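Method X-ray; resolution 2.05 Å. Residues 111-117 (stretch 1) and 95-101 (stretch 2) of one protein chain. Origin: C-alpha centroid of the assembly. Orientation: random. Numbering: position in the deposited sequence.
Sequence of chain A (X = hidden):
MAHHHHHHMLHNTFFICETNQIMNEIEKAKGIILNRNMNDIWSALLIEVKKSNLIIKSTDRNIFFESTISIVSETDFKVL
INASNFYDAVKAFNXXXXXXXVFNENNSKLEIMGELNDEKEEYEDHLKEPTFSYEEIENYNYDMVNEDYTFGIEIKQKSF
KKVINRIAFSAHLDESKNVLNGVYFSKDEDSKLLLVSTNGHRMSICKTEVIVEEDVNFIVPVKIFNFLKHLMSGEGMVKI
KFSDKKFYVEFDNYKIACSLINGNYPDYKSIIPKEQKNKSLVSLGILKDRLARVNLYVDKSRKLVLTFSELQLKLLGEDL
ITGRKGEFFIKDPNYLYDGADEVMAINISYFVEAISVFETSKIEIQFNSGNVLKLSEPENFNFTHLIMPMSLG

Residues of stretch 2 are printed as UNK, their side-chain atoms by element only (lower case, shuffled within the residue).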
ATOM      1  N   GLU A 111      13.131  28.833   8.534  1.00 39.18           N
ATOM      2  CA  GLU A 111      12.363  29.497   7.494  1.00 41.56           C
ATOM      3  C   GLU A 111      12.965  29.021   6.186  1.00 43.38           C
ATOM      4  O   GLU A 111      14.177  29.146   5.974  1.00 41.93           O
ATOM      5  CB  GLU A 111      12.447  31.016   7.621  1.00 45.58           C
ATOM      6  CG  GLU A 111      12.362  31.502   9.064  1.00 47.66           C
ATOM      7  CD  GLU A 111      11.094  32.272   9.356  1.00 58.04           C
ATOM      8  OE1 GLU A 111      10.253  32.413   8.441  1.00 59.99           O
ATOM      9  OE2 GLU A 111      10.939  32.742  10.501  1.00 58.49           O
ATOM     10  N   ILE A 112      12.126  28.471   5.316  1.00 41.92           N
ATOM     11  CA  ILE A 112      12.588  27.829   4.098  1.00 36.88           C
ATOM     12  C   ILE A 112      11.942  28.526   2.916  1.00 42.54           C
ATOM     13  O   ILE A 112      10.733  28.804   2.924  1.00 39.47           O
ATOM     14  CB  ILE A 112      12.264  26.326   4.107  1.00 41.16           C
ATOM     15  CG1 ILE A 112      12.735  25.709   5.429  1.00 38.71           C
ATOM     16  CG2 ILE A 112      12.877  25.643   2.910  1.00 34.31           C
ATOM     17  CD1 ILE A 112      12.645  24.171   5.490  1.00 44.15           C
ATOM     18  N   MET A 113      12.752  28.817   1.911  1.00 35.10           N
ATOM     19  CA  MET A 113      12.291  29.459   0.701  1.00 44.38           C
ATOM     20  C   MET A 113      13.064  28.830  -0.440  1.00 41.02           C
ATOM     21  O   MET A 113      14.134  28.240  -0.237  1.00 42.02           O
ATOM     22  CB  MET A 113      12.497  30.985   0.763  1.00 39.52           C
ATOM     23  CG  MET A 113      13.963  31.384   0.953  1.00 52.17           C
ATOM     24  SD  MET A 113      14.208  32.709   2.168  1.00 72.67           S
ATOM     25  CE  MET A 113      13.527  31.924   3.634  1.00 55.48           C
ATOM     26  N   GLY A 114      12.509  28.923  -1.643  1.00 37.01           N
ATOM     27  CA  GLY A 114      13.252  28.460  -2.797  1.00 40.20           C
ATOM     28  C   GLY A 114      14.435  29.374  -3.022  1.00 45.69           C
ATOM     29  O   GLY A 114      14.320  30.599  -2.887  1.00 45.86           O
ATOM     30  N   GLU A 115      15.602  28.788  -3.285  1.00 43.91           N
ATOM     31  CA  GLU A 115      16.780  29.578  -3.635  1.00 48.68           C
ATOM     32  C   GLU A 115      16.723  29.741  -5.140  1.00 49.24           C
ATOM     33  O   GLU A 115      17.290  28.956  -5.900  1.00 49.78           O
ATOM     34  CB  GLU A 115      18.083  28.945  -3.161  1.00 42.06           C
ATOM     35  CG  GLU A 115      19.325  29.769  -3.514  1.00 50.94           C
ATOM     36  CD  GLU A 115      19.251  31.236  -3.055  1.00 61.14           C
ATOM     37  OE1 GLU A 115      18.652  31.528  -1.994  1.00 54.88           O
ATOM     38  OE2 GLU A 115      19.800  32.102  -3.769  1.00 64.95           O
ATOM     39  N   LEU A 116      15.985  30.751  -5.572  1.00 57.40           N
ATOM     40  CA  LEU A 116      15.860  31.048  -6.983  1.00 55.96           C
ATOM     41  C   LEU A 116      17.145  31.688  -7.484  1.00 58.51           C
ATOM     42  O   LEU A 116      18.037  32.053  -6.711  1.00 59.68           O
ATOM     43  CB  LEU A 116      14.662  31.958  -7.213  1.00 64.29           C
ATOM     44  CG  LEU A 116      13.472  31.474  -6.386  1.00 62.50           C
ATOM     45  CD1 LEU A 116      12.517  32.614  -6.032  1.00 69.49           C
ATOM     46  CD2 LEU A 116      12.757  30.375  -7.142  1.00 61.33           C
ATOM     47  N   ASN A 117      17.234  31.839  -8.797  1.00 55.97           N
ATOM     48  CA  ASN A 117      18.460  32.390  -9.349  1.00 64.87           C
ATOM     49  C   ASN A 117      18.464  33.925  -9.347  1.00 65.57           C
ATOM     50  O   ASN A 117      19.537  34.537  -9.247  1.00 67.55           O
ATOM     51  CB  ASN A 117      18.696  31.811 -10.749  1.00 66.28           C
ATOM     52  CG  ASN A 117      18.437  30.294 -10.823  1.00 62.21           C
ATOM     53  OD1 ASN A 117      17.936  29.786 -11.828  1.00 65.65           O
ATOM     54  ND2 ASN A 117      18.770  29.581  -9.759  1.00 53.99           N
ATOM     55  N   UNK A  95       9.773  21.075  -5.921  1.00 31.52           N
ATOM     56  CA  UNK A  95       9.819  21.660  -7.261  1.00 34.74           C
ATOM     57  C   UNK A  95      10.889  22.740  -7.397  1.00 40.94           C
ATOM     58  O   UNK A  95      11.056  23.288  -8.492  1.00 39.38           O
ATOM     59  c   UNK A  95       6.839  25.394  -5.285  1.00 47.42           C
ATOM     60  c   UNK A  95       8.425  22.198  -7.693  1.00 38.56           C
ATOM     61  c   UNK A  95       7.891  23.322  -6.846  1.00 42.68           C
ATOM     62  c   UNK A  95       7.434  23.088  -5.564  1.00 49.22           C
ATOM     63  c   UNK A  95       7.288  25.646  -6.570  1.00 57.29           C
ATOM     64  c   UNK A  95       6.916  24.125  -4.782  1.00 53.91           C
ATOM     65  c   UNK A  95       7.803  24.607  -7.348  1.00 54.93           C
ATOM     66  N   UNK A  96      11.641  23.031  -6.340  1.00 35.53           N
ATOM     67  CA  UNK A  96      12.824  23.879  -6.432  1.00 35.23           C
ATOM     68  C   UNK A  96      14.070  23.019  -6.565  1.00 43.36           C
ATOM     69  O   UNK A  96      14.231  22.024  -5.847  1.00 37.64           O
ATOM     70  c   UNK A  96      11.075  25.824  -3.982  1.00 39.13           C
ATOM     71  c   UNK A  96      12.987  24.764  -5.201  1.00 37.35           C
ATOM     72  c   UNK A  96      11.935  25.830  -5.061  1.00 42.34           C
ATOM     73  c   UNK A  96      10.111  26.793  -3.841  1.00 45.48           C
ATOM     74  c   UNK A  96       9.997  27.784  -4.787  1.00 44.10           C
ATOM     75  c   UNK A  96      11.803  26.842  -6.008  1.00 38.01           C
ATOM     76  o   UNK A  96       9.041  28.732  -4.617  1.00 44.21           O
ATOM     77  c   UNK A  96      10.837  27.825  -5.870  1.00 46.34           C
ATOM     78  N   UNK A  97      14.954  23.400  -7.488  1.00 40.64           N
ATOM     79  CA  UNK A  97      16.216  22.676  -7.603  1.00 42.02           C
ATOM     80  C   UNK A  97      17.073  22.863  -6.348  1.00 43.70           C
ATOM     81  O   UNK A  97      17.697  21.911  -5.865  1.00 42.79           O
ATOM     82  c   UNK A  97      18.354  22.557  -8.994  1.00 55.38           C
ATOM     83  c   UNK A  97      16.963  23.141  -8.854  1.00 48.56           C
ATOM     84  n   UNK A  97      20.888  21.450  -9.771  1.00 64.47           N
ATOM     85  c   UNK A  97      18.392  21.362  -9.939  1.00 63.32           C
ATOM     86  c   UNK A  97      19.688  20.563  -9.768  1.00 63.14           C
ATOM     87  N   UNK A  98      17.073  24.072  -5.786  1.00 35.67           N
ATOM     88  CA  UNK A  98      17.823  24.418  -4.585  1.00 43.07           C
ATOM     89  C   UNK A  98      16.921  25.156  -3.609  1.00 42.38           C
ATOM     90  O   UNK A  98      16.047  25.933  -4.018  1.00 41.31           O
ATOM     91  c   UNK A  98      22.303  24.772  -6.853  1.00 59.79           C
ATOM     92  c   UNK A  98      21.255  25.545  -6.054  1.00 54.28           C
ATOM     93  c   UNK A  98      19.016  25.323  -4.924  1.00 42.60           C
ATOM     94  c   UNK A  98      20.006  24.697  -5.879  1.00 48.92           C
ATOM     95  n   UNK A  98      23.569  25.535  -7.059  1.00 63.66           N
ATOM     96  N   UNK A  99      17.164  24.963  -2.311  1.00 35.58           N
ATOM     97  CA  UNK A  99      16.412  25.718  -1.313  1.00 35.89           C
ATOM     98  C   UNK A  99      17.371  26.435  -0.371  1.00 40.65           C
ATOM     99  O   UNK A  99      18.512  26.010  -0.158  1.00 34.81           O
ATOM    100  c   UNK A  99      15.438  24.833  -0.508  1.00 35.26           C
ATOM    101  c   UNK A  99      16.160  23.579   0.020  1.00 34.84           C
ATOM    102  c   UNK A  99      15.316  22.816   1.006  1.00 36.66           C
ATOM    103  c   UNK A  99      14.248  24.430  -1.356  1.00 33.92           C
ATOM    104  N   UNK A 100      16.893  27.542   0.190  1.00 35.69           N
ATOM    105  CA  UNK A 100      17.615  28.302   1.197  1.00 37.86           C
ATOM    106  C   UNK A 100      16.920  28.037   2.524  1.00 38.32           C
ATOM    107  O   UNK A 100      15.708  28.253   2.650  1.00 40.24           O
ATOM    108  c   UNK A 100      18.427  30.681   1.824  1.00 46.65           C
ATOM    109  c   UNK A 100      17.626  29.799   0.857  1.00 44.48           C
ATOM    110  c   UNK A 100      19.401  33.007   2.225  1.00 54.42           C
ATOM    111  c   UNK A 100      18.557  32.132   1.295  1.00 52.50           C
ATOM    112  n   UNK A 100      19.402  34.461   1.842  1.00 54.29           N
ATOM    113  N   UNK A 101      17.673  27.554   3.503  1.00 33.10           N
ATOM    114  CA  UNK A 101      17.131  27.227   4.813  1.00 36.12           C
ATOM    115  C   UNK A 101      17.732  28.207   5.808  1.00 42.33           C
ATOM    116  O   UNK A 101      18.951  28.255   5.973  1.00 38.44           O
ATOM    117  c   UNK A 101      16.742  24.842   4.168  1.00 40.24           C
ATOM    118  c   UNK A 101      17.433  25.773   5.187  1.00 41.53           C
ATOM    119  c   UNK A 101      17.033  23.344   4.346  1.00 36.12           C
ATOM    120  c   UNK A 101      17.000  25.497   6.607  1.00 41.23           C
TER
HETATM  121  O   HOH W   1      10.253  30.240  -2.234  1.00 39.90           O
HETATM  122  O   HOH W   2      16.391  26.291  -7.350  1.00 45.93           O

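Position 95 carries seven side-chain carbons, one leading into a ring of six, with no heteroatom. The ring stays well clear of stretch 1 and touches nothing there. A plain six-membered carbon ring on a single methylene identifies F95.

Position 96 repeats that ring but adds one oxygen at its far end, eight side-chain atoms in all. The CA-to-CB bond points toward stretch 1, and the ring lies flat beneath G114, whose CA sits 3.5 Å from the ring centroid and only 8° off the normal. The terminal oxygen reaches a water that is hydrogen-bonded to G114 N as well. A phenol is the reading, hence Y96. The water lies 3.1 Å from Y96 OH and 2.7 Å from G114 N, and L116 CD2 approaches Y96 CE1 obliquely at 3.4 Å.

At position 97 four carbons in a row end in a nitrogen. The chain leads away from stretch 1 and makes no contact with it, so the assignment rests on the atoms alone: K97.

Position 98 has the same unbranched pattern of four carbons and a nitrogen. Its CB lies 4.1 Å from E115 CB, but the end of the chain leads away, so the contact is made near the backbone. This is K98. Its carbonyl accepts a hydrogen bond from E115 N (E115 N to K98 O, 3.0 Å), and a water accepts from K98 N at 2.8 Å while donating to E115 O at 3.2 Å.

Position 99 holds four carbons, forked at the first, with one arm two carbons long. The longer arm ends against the side chain of I112. The fork at CB together with the two-carbon arm identifies I99, whose CD1 lies 4.2 Å from I112 CG2.

Position 100 is again four carbons in a row and a nitrogen, here almost fully extended. Its CB packs 4.0 Å from M113 CG, and the chain runs on past the carboxylate of E115. This is K100; its CD comes within 3.3 Å of E115 OE1.

Position 101 shows another four-carbon side chain forked at the first carbon, with one two-carbon arm, and it faces I112. It is I101, with CG1 4.1 Å from I112 CG2.

The contact is an antiparallel strand pairing extended by side chains. M113 and K100 form the hydrogen-bonded pair, joined by K100 N to M113 O at 2.9 Å and M113 N to K100 O at 3.1 Å, both nearly straight. I112 and I101 form a non-hydrogen-bonded pair, where I112 CA instead lies 3.5 Å from K100 O in a CA-H...O contact. The side chains of I112 and I101 share one face of the sheet, those of M113 and K100 the other. At the end of its strand, where G114 pairs with I99, the absence of a side chain lets the ring of Y96, which precedes the other strand, lie close: an ideal CB on G114 would stand 2.5 Å from Y96 CE1, a clash. Together the two stretches bury 529 Å².

Stretch 2 95-101: FYKKIKI
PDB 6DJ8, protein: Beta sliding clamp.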